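OLD nuclease (Thermus scotoductus, PDB 6P74) degrades linear or supercoiled double-stranded DNA in the 5'-to-3' direction, nicks circular DNA, and carries a DNA-stimulated ATPase activity. Local coordinates at residues A[257-260]-A[261-265]; A[289-292]-A[293-297]; A[59-63]-A[64-68]. All coordinates share one frame; numbering follows the deposited sequence.

All three contacts belong to the ATPase part of the chain and come in the order interaction 3, interaction 1, interaction 2. Interactions 1 and 2 lie on two neighbouring helices, 246-266 and 284-299, with centres about 10 Å apart, and they touch: Phe260 CD1 meets Met297 CE at 3.4 Å, and a long, weak ion pair joins Arg264 to Glu296. Interaction 3, in the loop before strand 70-76, stands apart, its centre about 41 Å from that of interaction 1 and 39 Å from that of interaction 2. Interactions 1 and 2 both touch Met203 of the second subunit and interaction 3 touches its Gly31, so all three lie partly at the subunit interface.

Interaction 1: residues A[257-260]-A[261-265]; sequences VGIF and EAFRQ
The amide of Glu261 donates to Val257 O, N to O 2.9 Å, and begins a run of helical i-to-i+4 bonds across this turn. Ala262, Phe263 and Arg264 follow, donating to Gly258, Ile259 and Phe260; of the four bonds that from Phe263 N to Ile259 O is the straightest, 163° at the hydrogen. Ile259 and Phe263, one turn apart, lie side by side and point the same way. Ile259 CG2, the branch opposite the backbone N, rests on Phe263 CE2 at 3.8 Å. The same ring turns its edge to the backbone of Phe260, CD2 lying 4.1 Å from Phe260 CA, while the two aromatic rings meet more loosely, Phe260 CD1 to Phe263 CD2 4.4 Å. On another side of the helix the Glu261 chain, bent at chi2 (62°), brings its carboxylate back within reach of the next turn: Gln265 NE2 donates to OE2 at 3.0 Å, nearly straight at 171°, a bond that helps to fix the rotation of the carboxylate. Arg264 NH2 comes close to OE1 in an ion pair modelled too short for its geometry to be trusted, though the nearby guanidinium would probably offset the charge. Phe260 continues inward, edge-to-face with Phe290 and against Val273 and Ile275 of strand 272-276. Helix 246-266 is thus wedged between several elements: Phe260 and Glu261 meet helix 284-299, Ile259, Ala262 and Phe263 pack on Ile155 and Leu159 of helix 154-166, and Val257, Glu261 and Ala262 touch Met203, Thr199 and Thr195 of the second subunit.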
ATOM      1  N   VAL A 257      13.532 -16.782 -10.626  1.00 66.65           N
ATOM      2  CA  VAL A 257      14.825 -17.426 -10.410  1.00 58.59           C
ATOM      3  C   VAL A 257      15.516 -17.650 -11.742  1.00 63.89           C
ATOM      4  O   VAL A 257      16.718 -17.388 -11.889  1.00 67.08           O
ATOM      5  CB  VAL A 257      14.663 -18.739  -9.616  1.00 66.64           C
ATOM      6  CG1 VAL A 257      16.024 -19.410  -9.384  1.00 65.12           C
ATOM      7  CG2 VAL A 257      13.958 -18.486  -8.273  1.00 63.59           C
ATOM      8  N   GLY A 258      14.759 -18.096 -12.749  1.00 65.13           N
ATOM      9  CA  GLY A 258      15.345 -18.304 -14.062  1.00 62.92           C
ATOM     10  C   GLY A 258      15.893 -17.020 -14.660  1.00 69.23           C
ATOM     11  O   GLY A 258      16.931 -17.030 -15.333  1.00 65.48           O
ATOM     12  N   ILE A 259      15.208 -15.891 -14.425  1.00 67.57           N
ATOM     13  CA  ILE A 259      15.717 -14.620 -14.937  1.00 67.03           C
ATOM     14  C   ILE A 259      17.057 -14.299 -14.292  1.00 63.95           C
ATOM     15  O   ILE A 259      18.019 -13.925 -14.972  1.00 66.18           O
ATOM     16  CB  ILE A 259      14.697 -13.483 -14.725  1.00 70.44           C
ATOM     17  CG1 ILE A 259      13.544 -13.588 -15.729  1.00 67.31           C
ATOM     18  CG2 ILE A 259      15.358 -12.112 -14.914  1.00 70.14           C
ATOM     19  CD1 ILE A 259      12.292 -12.939 -15.219  1.00 65.79           C
ATOM     20  N   PHE A 260      17.154 -14.479 -12.976  1.00 62.02           N
ATOM     21  CA  PHE A 260      18.415 -14.190 -12.304  1.00 67.87           C
ATOM     22  C   PHE A 260      19.518 -15.145 -12.722  1.00 70.55           C
ATOM     23  O   PHE A 260      20.688 -14.756 -12.777  1.00 79.34           O
ATOM     24  CB  PHE A 260      18.219 -14.224 -10.798  1.00 66.97           C
ATOM     25  CG  PHE A 260      17.732 -12.924 -10.242  1.00 73.66           C
ATOM     26  CD1 PHE A 260      18.635 -11.940  -9.858  1.00 73.18           C
ATOM     27  CD2 PHE A 260      16.375 -12.676 -10.112  1.00 67.77           C
ATOM     28  CE1 PHE A 260      18.191 -10.736  -9.345  1.00 77.21           C
ATOM     29  CE2 PHE A 260      15.931 -11.475  -9.599  1.00 69.62           C
ATOM     30  CZ  PHE A 260      16.839 -10.504  -9.221  1.00 74.77           C
ATOM     31  N   GLU A 261      19.169 -16.394 -13.018  1.00 70.60           N
ATOM     32  CA  GLU A 261      20.159 -17.316 -13.550  1.00 70.86           C
ATOM     33  C   GLU A 261      20.631 -16.885 -14.933  1.00 76.64           C
ATOM     34  O   GLU A 261      21.807 -17.079 -15.267  1.00 82.85           O
ATOM     35  CB  GLU A 261      19.586 -18.736 -13.559  1.00 71.28           C
ATOM     36  CG  GLU A 261      20.447 -19.801 -14.252  1.00 77.30           C
ATOM     37  CD  GLU A 261      21.822 -20.023 -13.610  1.00 81.35           C
ATOM     38  OE1 GLU A 261      22.021 -19.578 -12.464  1.00 83.94           O
ATOM     39  OE2 GLU A 261      22.705 -20.641 -14.268  1.00 92.73           O
ATOM     40  N   ALA A 262      19.756 -16.282 -15.749  1.00 66.59           N
ATOM     41  CA  ALA A 262      20.238 -15.775 -17.031  1.00 70.10           C
ATOM     42  C   ALA A 262      21.191 -14.592 -16.828  1.00 73.81           C
ATOM     43  O   ALA A 262      22.227 -14.505 -17.496  1.00 80.74           O
ATOM     44  CB  ALA A 262      19.064 -15.388 -17.928  1.00 71.02           C
ATOM     45  N   PHE A 263      20.876 -13.689 -15.891  1.00 72.67           N
ATOM     46  CA  PHE A 263      21.792 -12.594 -15.565  1.00 74.80           C
ATOM     47  C   PHE A 263      23.184 -13.110 -15.240  1.00 79.88           C
ATOM     48  O   PHE A 263      24.187 -12.580 -15.724  1.00 82.39           O
ATOM     49  CB  PHE A 263      21.267 -11.792 -14.382  1.00 74.36           C
ATOM     50  CG  PHE A 263      20.288 -10.719 -14.754  1.00 83.92           C
ATOM     51  CD1 PHE A 263      20.560  -9.834 -15.773  1.00 88.75           C
ATOM     52  CD2 PHE A 263      19.101 -10.579 -14.056  1.00 87.15           C
ATOM     53  CE1 PHE A 263      19.656  -8.840 -16.097  1.00 89.84           C
ATOM     54  CE2 PHE A 263      18.195  -9.596 -14.387  1.00 83.31           C
ATOM     55  CZ  PHE A 263      18.471  -8.730 -15.403  1.00 81.26           C
ATOM     56  N   ARG A 264      23.265 -14.132 -14.387  1.00 90.95           N
ATOM     57  CA  ARG A 264      24.570 -14.600 -13.938  1.00 92.89           C
ATOM     58  C   ARG A 264      25.376 -15.160 -15.094  1.00 92.46           C
ATOM     59  O   ARG A 264      26.597 -14.969 -15.160  1.00 96.46           O
ATOM     60  CB  ARG A 264      24.416 -15.649 -12.838  1.00 90.41           C
ATOM     61  CG  ARG A 264      25.703 -15.901 -12.093  1.00 96.51           C
ATOM     62  CD  ARG A 264      26.170 -17.300 -12.321  1.00104.30           C
ATOM     63  NE  ARG A 264      25.214 -18.238 -11.757  1.00103.05           N
ATOM     64  CZ  ARG A 264      25.150 -19.521 -12.087  1.00112.65           C
ATOM     65  NH1 ARG A 264      25.986 -20.024 -12.994  1.00104.01           N
ATOM     66  NH2 ARG A 264      24.240 -20.303 -11.508  1.00123.60           N
ATOM     67  N   GLN A 265      24.706 -15.866 -16.012  1.00 88.61           N
ATOM     68  CA  GLN A 265      25.379 -16.369 -17.202  1.00 92.53           C
ATOM     69  C   GLN A 265      25.737 -15.252 -18.170  1.00 98.04           C
ATOM     70  O   GLN A 265      26.763 -15.345 -18.850  1.00105.82           O
ATOM     71  CB  GLN A 265      24.513 -17.401 -17.912  1.00 91.09           C
ATOM     72  CG  GLN A 265      24.142 -18.568 -17.038  1.00 97.06           C
ATOM     73  CD  GLN A 265      23.702 -19.754 -17.856  1.00105.06           C
ATOM     74  OE1 GLN A 265      23.951 -19.812 -19.065  1.00113.88           O
ATOM     75  NE2 GLN A 265      23.033 -20.705 -17.211  1.00102.65           N
TER

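Interaction 2: residues A[289-292]-A[293-297]; sequences YFYR and LLCEM
Arg292 and Glu296, one helical turn apart, run side by side in the same direction, and the guanidinium closes end-on upon a single oxygen: NH2 and NH1 lie 2.8 and 3.0 Å from Glu296 OE1. That oxygen sits in the guanidinium plane, but the carboxylate is turned 65° from it, so NH1 comes from above the carboxylate plane while NH2 approaches nearly along the C-O axis. On the other faces of the helix aromatic groups are met by partners four residues on. Leu294 CD1 stands over the centre of the Phe290 ring, 3.8 Å from its centroid, in a CH-pi contact. Cys295 SG lies over one face of the Tyr291 ring, 3.6 Å from the centroid and shifted toward the rim, nearest to CE1 and CZ; with SG beside its own backbone N (chi1 -70°), the sulfur leans back toward the preceding turn. Tyr289 is looser, its CE1 4.0 Å from the obliquely placed Leu293 CD1. Leu294 also reaches Ile305, and Tyr291 reaches Tyr307, both on strand 304-308. Helix 284-299 is the connecting helix of a beta-alpha-beta crossover between the adjacent parallel strands 272-276 and 304-308, a unit typical of the P-loop NTPase core.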
ATOM      1  N   TYR A 289      18.690 -22.781  -3.953  1.00 69.10           N
ATOM      2  CA  TYR A 289      19.296 -22.488  -5.245  1.00 66.01           C
ATOM      3  C   TYR A 289      19.336 -20.974  -5.499  1.00 65.04           C
ATOM      4  O   TYR A 289      20.370 -20.423  -5.877  1.00 68.04           O
ATOM      5  CB  TYR A 289      18.524 -23.248  -6.334  1.00 69.56           C
ATOM      6  CG  TYR A 289      19.049 -23.038  -7.721  1.00 70.49           C
ATOM      7  CD1 TYR A 289      18.713 -21.908  -8.428  1.00 73.67           C
ATOM      8  CD2 TYR A 289      19.877 -23.973  -8.325  1.00 79.91           C
ATOM      9  CE1 TYR A 289      19.188 -21.692  -9.691  1.00 77.27           C
ATOM     10  CE2 TYR A 289      20.360 -23.770  -9.604  1.00 80.56           C
ATOM     11  CZ  TYR A 289      20.010 -22.613 -10.277  1.00 77.31           C
ATOM     12  OH  TYR A 289      20.468 -22.352 -11.548  1.00 78.46           O
ATOM     13  N   PHE A 290      18.230 -20.277  -5.233  1.00 63.05           N
ATOM     14  CA  PHE A 290      18.170 -18.835  -5.447  1.00 60.28           C
ATOM     15  C   PHE A 290      19.183 -18.093  -4.564  1.00 68.22           C
ATOM     16  O   PHE A 290      19.940 -17.235  -5.043  1.00 67.34           O
ATOM     17  CB  PHE A 290      16.732 -18.361  -5.191  1.00 55.66           C
ATOM     18  CG  PHE A 290      16.408 -17.000  -5.751  1.00 65.63           C
ATOM     19  CD1 PHE A 290      17.191 -16.428  -6.756  1.00 68.03           C
ATOM     20  CD2 PHE A 290      15.316 -16.288  -5.270  1.00 60.99           C
ATOM     21  CE1 PHE A 290      16.886 -15.170  -7.254  1.00 64.53           C
ATOM     22  CE2 PHE A 290      15.001 -15.033  -5.775  1.00 62.16           C
ATOM     23  CZ  PHE A 290      15.787 -14.468  -6.758  1.00 61.89           C
ATOM     24  N   TYR A 291      19.214 -18.415  -3.268  1.00 69.15           N
ATOM     25  CA  TYR A 291      20.154 -17.765  -2.360  1.00 70.45           C
ATOM     26  C   TYR A 291      21.597 -17.950  -2.823  1.00 70.34           C
ATOM     27  O   TYR A 291      22.377 -16.993  -2.854  1.00 70.36           O
ATOM     28  CB  TYR A 291      19.976 -18.302  -0.939  1.00 70.89           C
ATOM     29  CG  TYR A 291      20.905 -17.678   0.092  1.00 69.58           C
ATOM     30  CD1 TYR A 291      20.872 -16.318   0.357  1.00 64.69           C
ATOM     31  CD2 TYR A 291      21.808 -18.458   0.807  1.00 71.74           C
ATOM     32  CE1 TYR A 291      21.725 -15.740   1.303  1.00 65.97           C
ATOM     33  CE2 TYR A 291      22.656 -17.891   1.756  1.00 75.05           C
ATOM     34  CZ  TYR A 291      22.604 -16.534   2.000  1.00 71.65           C
ATOM     35  OH  TYR A 291      23.441 -15.976   2.942  1.00 77.64           O
ATOM     36  N   ARG A 292      21.979 -19.180  -3.166  1.00 69.76           N
ATOM     37  CA  ARG A 292      23.334 -19.413  -3.662  1.00 67.96           C
ATOM     38  C   ARG A 292      23.620 -18.567  -4.895  1.00 71.21           C
ATOM     39  O   ARG A 292      24.731 -18.052  -5.071  1.00 72.46           O
ATOM     40  CB  ARG A 292      23.523 -20.889  -3.982  1.00 72.03           C
ATOM     41  CG  ARG A 292      24.982 -21.280  -4.138  1.00 84.13           C
ATOM     42  CD  ARG A 292      25.198 -22.162  -5.350  1.00 93.61           C
ATOM     43  NE  ARG A 292      24.854 -21.463  -6.586  1.00100.35           N
ATOM     44  CZ  ARG A 292      25.721 -20.771  -7.322  1.00102.30           C
ATOM     45  NH1 ARG A 292      26.997 -20.684  -6.942  1.00104.04           N
ATOM     46  NH2 ARG A 292      25.309 -20.162  -8.437  1.00 92.15           N
ATOM     47  N   LEU A 293      22.617 -18.412  -5.758  1.00 71.33           N
ATOM     48  CA  LEU A 293      22.773 -17.615  -6.964  1.00 74.75           C
ATOM     49  C   LEU A 293      22.950 -16.140  -6.626  1.00 71.13           C
ATOM     50  O   LEU A 293      23.816 -15.467  -7.200  1.00 71.48           O
ATOM     51  CB  LEU A 293      21.559 -17.837  -7.860  1.00 79.26           C
ATOM     52  CG  LEU A 293      21.447 -17.260  -9.251  1.00 84.81           C
ATOM     53  CD1 LEU A 293      20.212 -17.859  -9.859  1.00 91.67           C
ATOM     54  CD2 LEU A 293      21.294 -15.779  -9.154  1.00 87.70           C
ATOM     55  N   LEU A 294      22.141 -15.624  -5.700  1.00 68.15           N
ATOM     56  CA  LEU A 294      22.265 -14.228  -5.317  1.00 69.91           C
ATOM     57  C   LEU A 294      23.610 -13.966  -4.654  1.00 73.44           C
ATOM     58  O   LEU A 294      24.248 -12.939  -4.923  1.00 74.79           O
ATOM     59  CB  LEU A 294      21.103 -13.836  -4.404  1.00 68.11           C
ATOM     60  CG  LEU A 294      19.759 -13.821  -5.140  1.00 69.92           C
ATOM     61  CD1 LEU A 294      18.594 -13.721  -4.175  1.00 61.43           C
ATOM     62  CD2 LEU A 294      19.700 -12.686  -6.167  1.00 68.67           C
ATOM     63  N   CYS A 295      24.084 -14.910  -3.832  1.00 67.10           N
ATOM     64  CA  CYS A 295      25.372 -14.728  -3.173  1.00 68.13           C
ATOM     65  C   CYS A 295      26.525 -14.747  -4.167  1.00 71.99           C
ATOM     66  O   CYS A 295      27.495 -13.997  -4.008  1.00 77.02           O
ATOM     67  CB  CYS A 295      25.592 -15.803  -2.113  1.00 75.50           C
ATOM     68  SG  CYS A 295      24.558 -15.661  -0.659  1.00 75.82           S
ATOM     69  N   GLU A 296      26.476 -15.620  -5.178  1.00 75.18           N
ATOM     70  CA  GLU A 296      27.563 -15.605  -6.152  1.00 78.62           C
ATOM     71  C   GLU A 296      27.613 -14.263  -6.883  1.00 80.49           C
ATOM     72  O   GLU A 296      28.693 -13.692  -7.077  1.00 82.95           O
ATOM     73  CB  GLU A 296      27.437 -16.766  -7.137  1.00 84.44           C
ATOM     74  CG  GLU A 296      28.690 -16.910  -8.023  1.00 96.39           C
ATOM     75  CD  GLU A 296      28.531 -17.886  -9.192  1.00104.71           C
ATOM     76  OE1 GLU A 296      27.617 -18.733  -9.155  1.00104.34           O
ATOM     77  OE2 GLU A 296      29.332 -17.804 -10.155  1.00111.06           O
ATOM     78  N   MET A 297      26.452 -13.716  -7.252  1.00 77.84           N
ATOM     79  CA  MET A 297      26.442 -12.460  -7.998  1.00 79.10           C
ATOM     80  C   MET A 297      26.890 -11.290  -7.132  1.00 76.93           C
ATOM     81  O   MET A 297      27.584 -10.382  -7.611  1.00 74.32           O
ATOM     82  CB  MET A 297      25.054 -12.200  -8.564  1.00 82.73           C
ATOM     83  CG  MET A 297      24.498 -13.368  -9.335  1.00 90.43           C
ATOM     84  SD  MET A 297      23.397 -12.847 -10.652  1.00 94.21           S
ATOM     85  CE  MET A 297      22.080 -12.058  -9.751  1.00 86.27           C
TER

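Interaction 3: residues A[59-63]-A[64-68]; sequences QDFIN and FDTTR
Two overlapping turns shape the backbone: a type II turn closed by Phe64 N to Phe61 O at 3.0 Å, then a tight left-handed turn closed by Asp65 N to Ile62 O at 2.7 Å, with Asn63 and Phe64 both at positive phi. This folding sets aromatic faces against main chain. Gln59 CA stands over the Phe64 ring, 3.8 Å from its centroid, and Thr66 CA over a face of the Phe61 ring at 3.9 Å; Thr66 CG2 adds a contact to Phe61 CD1 (3.7 Å), the two side chains crossing at about a right angle. At its edge the Phe61 ring meets Arg68 O, near the ring plane. The extended Arg68 chain passes across Ile62, its CD 3.4 Å from CG2 of that residue, and its guanidinium faces Asn63 ND2. Asp65, with CG opposite its backbone N (chi1 -155°), accepts Thr67 N through OD1 in an Asx turn. Gln59 and Phe64 pack on Gly31 of the second subunit, a residue inferred to bind ATP. The loop joins helix 34-45 to strand 70-76: Phe61 rests on Ile70 of that strand, Ile62 on Asn9 of strand 2-10, and Arg68 forms a salt bridge with Glu14 of strand 13-19.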
ATOM      1  N   GLN A  59      -0.715  10.147   5.814  1.00107.79           N
ATOM      2  CA  GLN A  59      -0.411   8.730   6.031  1.00105.11           C
ATOM      3  C   GLN A  59       1.079   8.422   6.209  1.00106.74           C
ATOM      4  O   GLN A  59       1.444   7.521   6.971  1.00106.80           O
ATOM      5  CB  GLN A  59      -0.960   7.895   4.865  1.00103.12           C
ATOM      6  CG  GLN A  59      -2.487   7.712   4.841  1.00110.66           C
ATOM      7  CD  GLN A  59      -3.201   8.629   3.836  1.00112.25           C
ATOM      8  OE1 GLN A  59      -2.861   9.808   3.694  1.00112.79           O
ATOM      9  NE2 GLN A  59      -4.195   8.083   3.136  1.00109.02           N
ATOM     10  N   ASP A  60       1.955   9.142   5.511  1.00107.94           N
ATOM     11  CA  ASP A  60       3.366   8.779   5.485  1.00102.73           C
ATOM     12  C   ASP A  60       4.191   9.448   6.579  1.00 97.40           C
ATOM     13  O   ASP A  60       5.350   9.070   6.776  1.00 97.70           O
ATOM     14  CB  ASP A  60       3.958   9.096   4.106  1.00 99.09           C
ATOM     15  CG  ASP A  60       3.539   8.077   3.047  1.00108.83           C
ATOM     16  OD1 ASP A  60       3.016   6.997   3.429  1.00119.19           O
ATOM     17  OD2 ASP A  60       3.730   8.352   1.837  1.00100.88           O
ATOM     18  N   PHE A  61       3.631  10.414   7.295  1.00 96.82           N
ATOM     19  CA  PHE A  61       4.327  11.028   8.415  1.00 99.04           C
ATOM     20  C   PHE A  61       4.146  10.196   9.676  1.00102.10           C
ATOM     21  O   PHE A  61       3.098   9.574   9.880  1.00110.81           O
ATOM     22  CB  PHE A  61       3.795  12.437   8.673  1.00 99.29           C
ATOM     23  CG  PHE A  61       4.080  13.404   7.572  1.00 94.09           C
ATOM     24  CD1 PHE A  61       3.281  13.441   6.439  1.00 94.47           C
ATOM     25  CD2 PHE A  61       5.138  14.293   7.673  1.00 88.33           C
ATOM     26  CE1 PHE A  61       3.537  14.345   5.420  1.00 91.53           C
ATOM     27  CE2 PHE A  61       5.402  15.205   6.658  1.00 90.16           C
ATOM     28  CZ  PHE A  61       4.602  15.232   5.529  1.00 89.88           C
ATOM     29  N   ILE A  62       5.170  10.203  10.536  1.00 95.40           N
ATOM     30  CA  ILE A  62       5.020   9.605  11.860  1.00 98.97           C
ATOM     31  C   ILE A  62       3.771  10.155  12.530  1.00101.94           C
ATOM     32  O   ILE A  62       3.525  11.364  12.516  1.00101.54           O
ATOM     33  CB  ILE A  62       6.244   9.887  12.745  1.00101.66           C
ATOM     34  CG1 ILE A  62       6.149   9.149  14.055  1.00111.33           C
ATOM     35  CG2 ILE A  62       6.334  11.361  13.061  1.00104.28           C
ATOM     36  CD1 ILE A  62       7.461   9.156  14.798  1.00120.25           C
ATOM     37  N   ASN A  63       2.989   9.268  13.147  1.00109.80           N
ATOM     38  CA  ASN A  63       1.778   9.648  13.891  1.00117.75           C
ATOM     39  C   ASN A  63       0.821  10.500  13.050  1.00121.90           C
ATOM     40  O   ASN A  63      -0.057  11.184  13.601  1.00116.50           O
ATOM     41  CB  ASN A  63       2.119  10.395  15.189  1.00117.03           C
ATOM     42  CG  ASN A  63       3.314   9.807  15.914  1.00117.09           C
ATOM     43  OD1 ASN A  63       3.403   8.595  16.118  1.00117.32           O
ATOM     44  ND2 ASN A  63       4.247  10.673  16.308  1.00116.32           N
ATOM     45  N   PHE A  64       0.963  10.458  11.720  1.00124.97           N
ATOM     46  CA  PHE A  64       0.249  11.371  10.823  1.00134.68           C
ATOM     47  C   PHE A  64       0.482  12.825  11.244  1.00132.43           C
ATOM     48  O   PHE A  64      -0.415  13.667  11.172  1.00138.97           O
ATOM     49  CB  PHE A  64      -1.259  11.059  10.770  1.00143.76           C
ATOM     50  CG  PHE A  64      -1.624   9.746  10.077  1.00145.12           C
ATOM     51  CD1 PHE A  64      -0.658   8.810   9.723  1.00139.38           C
ATOM     52  CD2 PHE A  64      -2.960   9.462   9.781  1.00148.68           C
ATOM     53  CE1 PHE A  64      -1.019   7.615   9.093  1.00137.76           C
ATOM     54  CE2 PHE A  64      -3.324   8.274   9.153  1.00145.36           C
ATOM     55  CZ  PHE A  64      -2.352   7.350   8.809  1.00141.15           C
ATOM     56  N   ASP A  65       1.707  13.123  11.687  1.00123.33           N
ATOM     57  CA  ASP A  65       2.027  14.396  12.331  1.00127.42           C
ATOM     58  C   ASP A  65       1.973  15.587  11.372  1.00131.38           C
ATOM     59  O   ASP A  65       1.088  16.444  11.489  1.00141.20           O
ATOM     60  CB  ASP A  65       3.410  14.317  12.981  1.00122.02           C
ATOM     61  CG  ASP A  65       3.569  15.284  14.134  1.00120.55           C
ATOM     62  OD1 ASP A  65       3.288  16.482  13.945  1.00118.84           O
ATOM     63  OD2 ASP A  65       3.964  14.843  15.233  1.00121.31           O
ATOM     64  N   THR A  66       2.921  15.659  10.437  1.00117.10           N
ATOM     65  CA  THR A  66       3.115  16.690   9.416  1.00114.85           C
ATOM     66  C   THR A  66       3.718  17.985   9.974  1.00111.78           C
ATOM     67  O   THR A  66       4.103  18.845   9.185  1.00110.16           O
ATOM     68  CB  THR A  66       1.839  17.045   8.615  1.00110.92           C
ATOM     69  OG1 THR A  66       0.988  17.933   9.362  1.00108.34           O
ATOM     70  CG2 THR A  66       1.083  15.788   8.196  1.00111.57           C
ATOM     71  N   THR A  67       3.806  18.164  11.290  1.00110.44           N
ATOM     72  CA  THR A  67       4.694  19.184  11.830  1.00105.88           C
ATOM     73  C   THR A  67       6.135  18.719  11.854  1.00102.60           C
ATOM     74  O   THR A  67       7.017  19.502  12.222  1.00106.61           O
ATOM     75  CB  THR A  67       4.282  19.585  13.244  1.00108.51           C
ATOM     76  OG1 THR A  67       2.953  20.130  13.218  1.00115.44           O
ATOM     77  CG2 THR A  67       5.264  20.597  13.819  1.00105.59           C
ATOM     78  N   ARG A  68       6.382  17.466  11.492  1.00124.17           N
ATOM     79  CA  ARG A  68       7.718  16.921  11.348  1.00121.56           C
ATOM     80  C   ARG A  68       8.019  16.704   9.874  1.00117.03           C
ATOM     81  O   ARG A  68       7.123  16.426   9.074  1.00125.03           O
ATOM     82  CB  ARG A  68       7.855  15.599  12.096  1.00121.75           C
ATOM     83  CG  ARG A  68       7.567  15.684  13.565  1.00128.73           C
ATOM     84  CD  ARG A  68       7.671  14.313  14.160  1.00130.69           C
ATOM     85  NE  ARG A  68       7.495  14.324  15.601  1.00136.13           N
ATOM     86  CZ  ARG A  68       7.688  13.260  16.364  1.00136.97           C
ATOM     87  NH1 ARG A  68       8.064  12.120  15.801  1.00130.23           N
ATOM     88  NH2 ARG A  68       7.511  13.334  17.679  1.00144.40           N
TER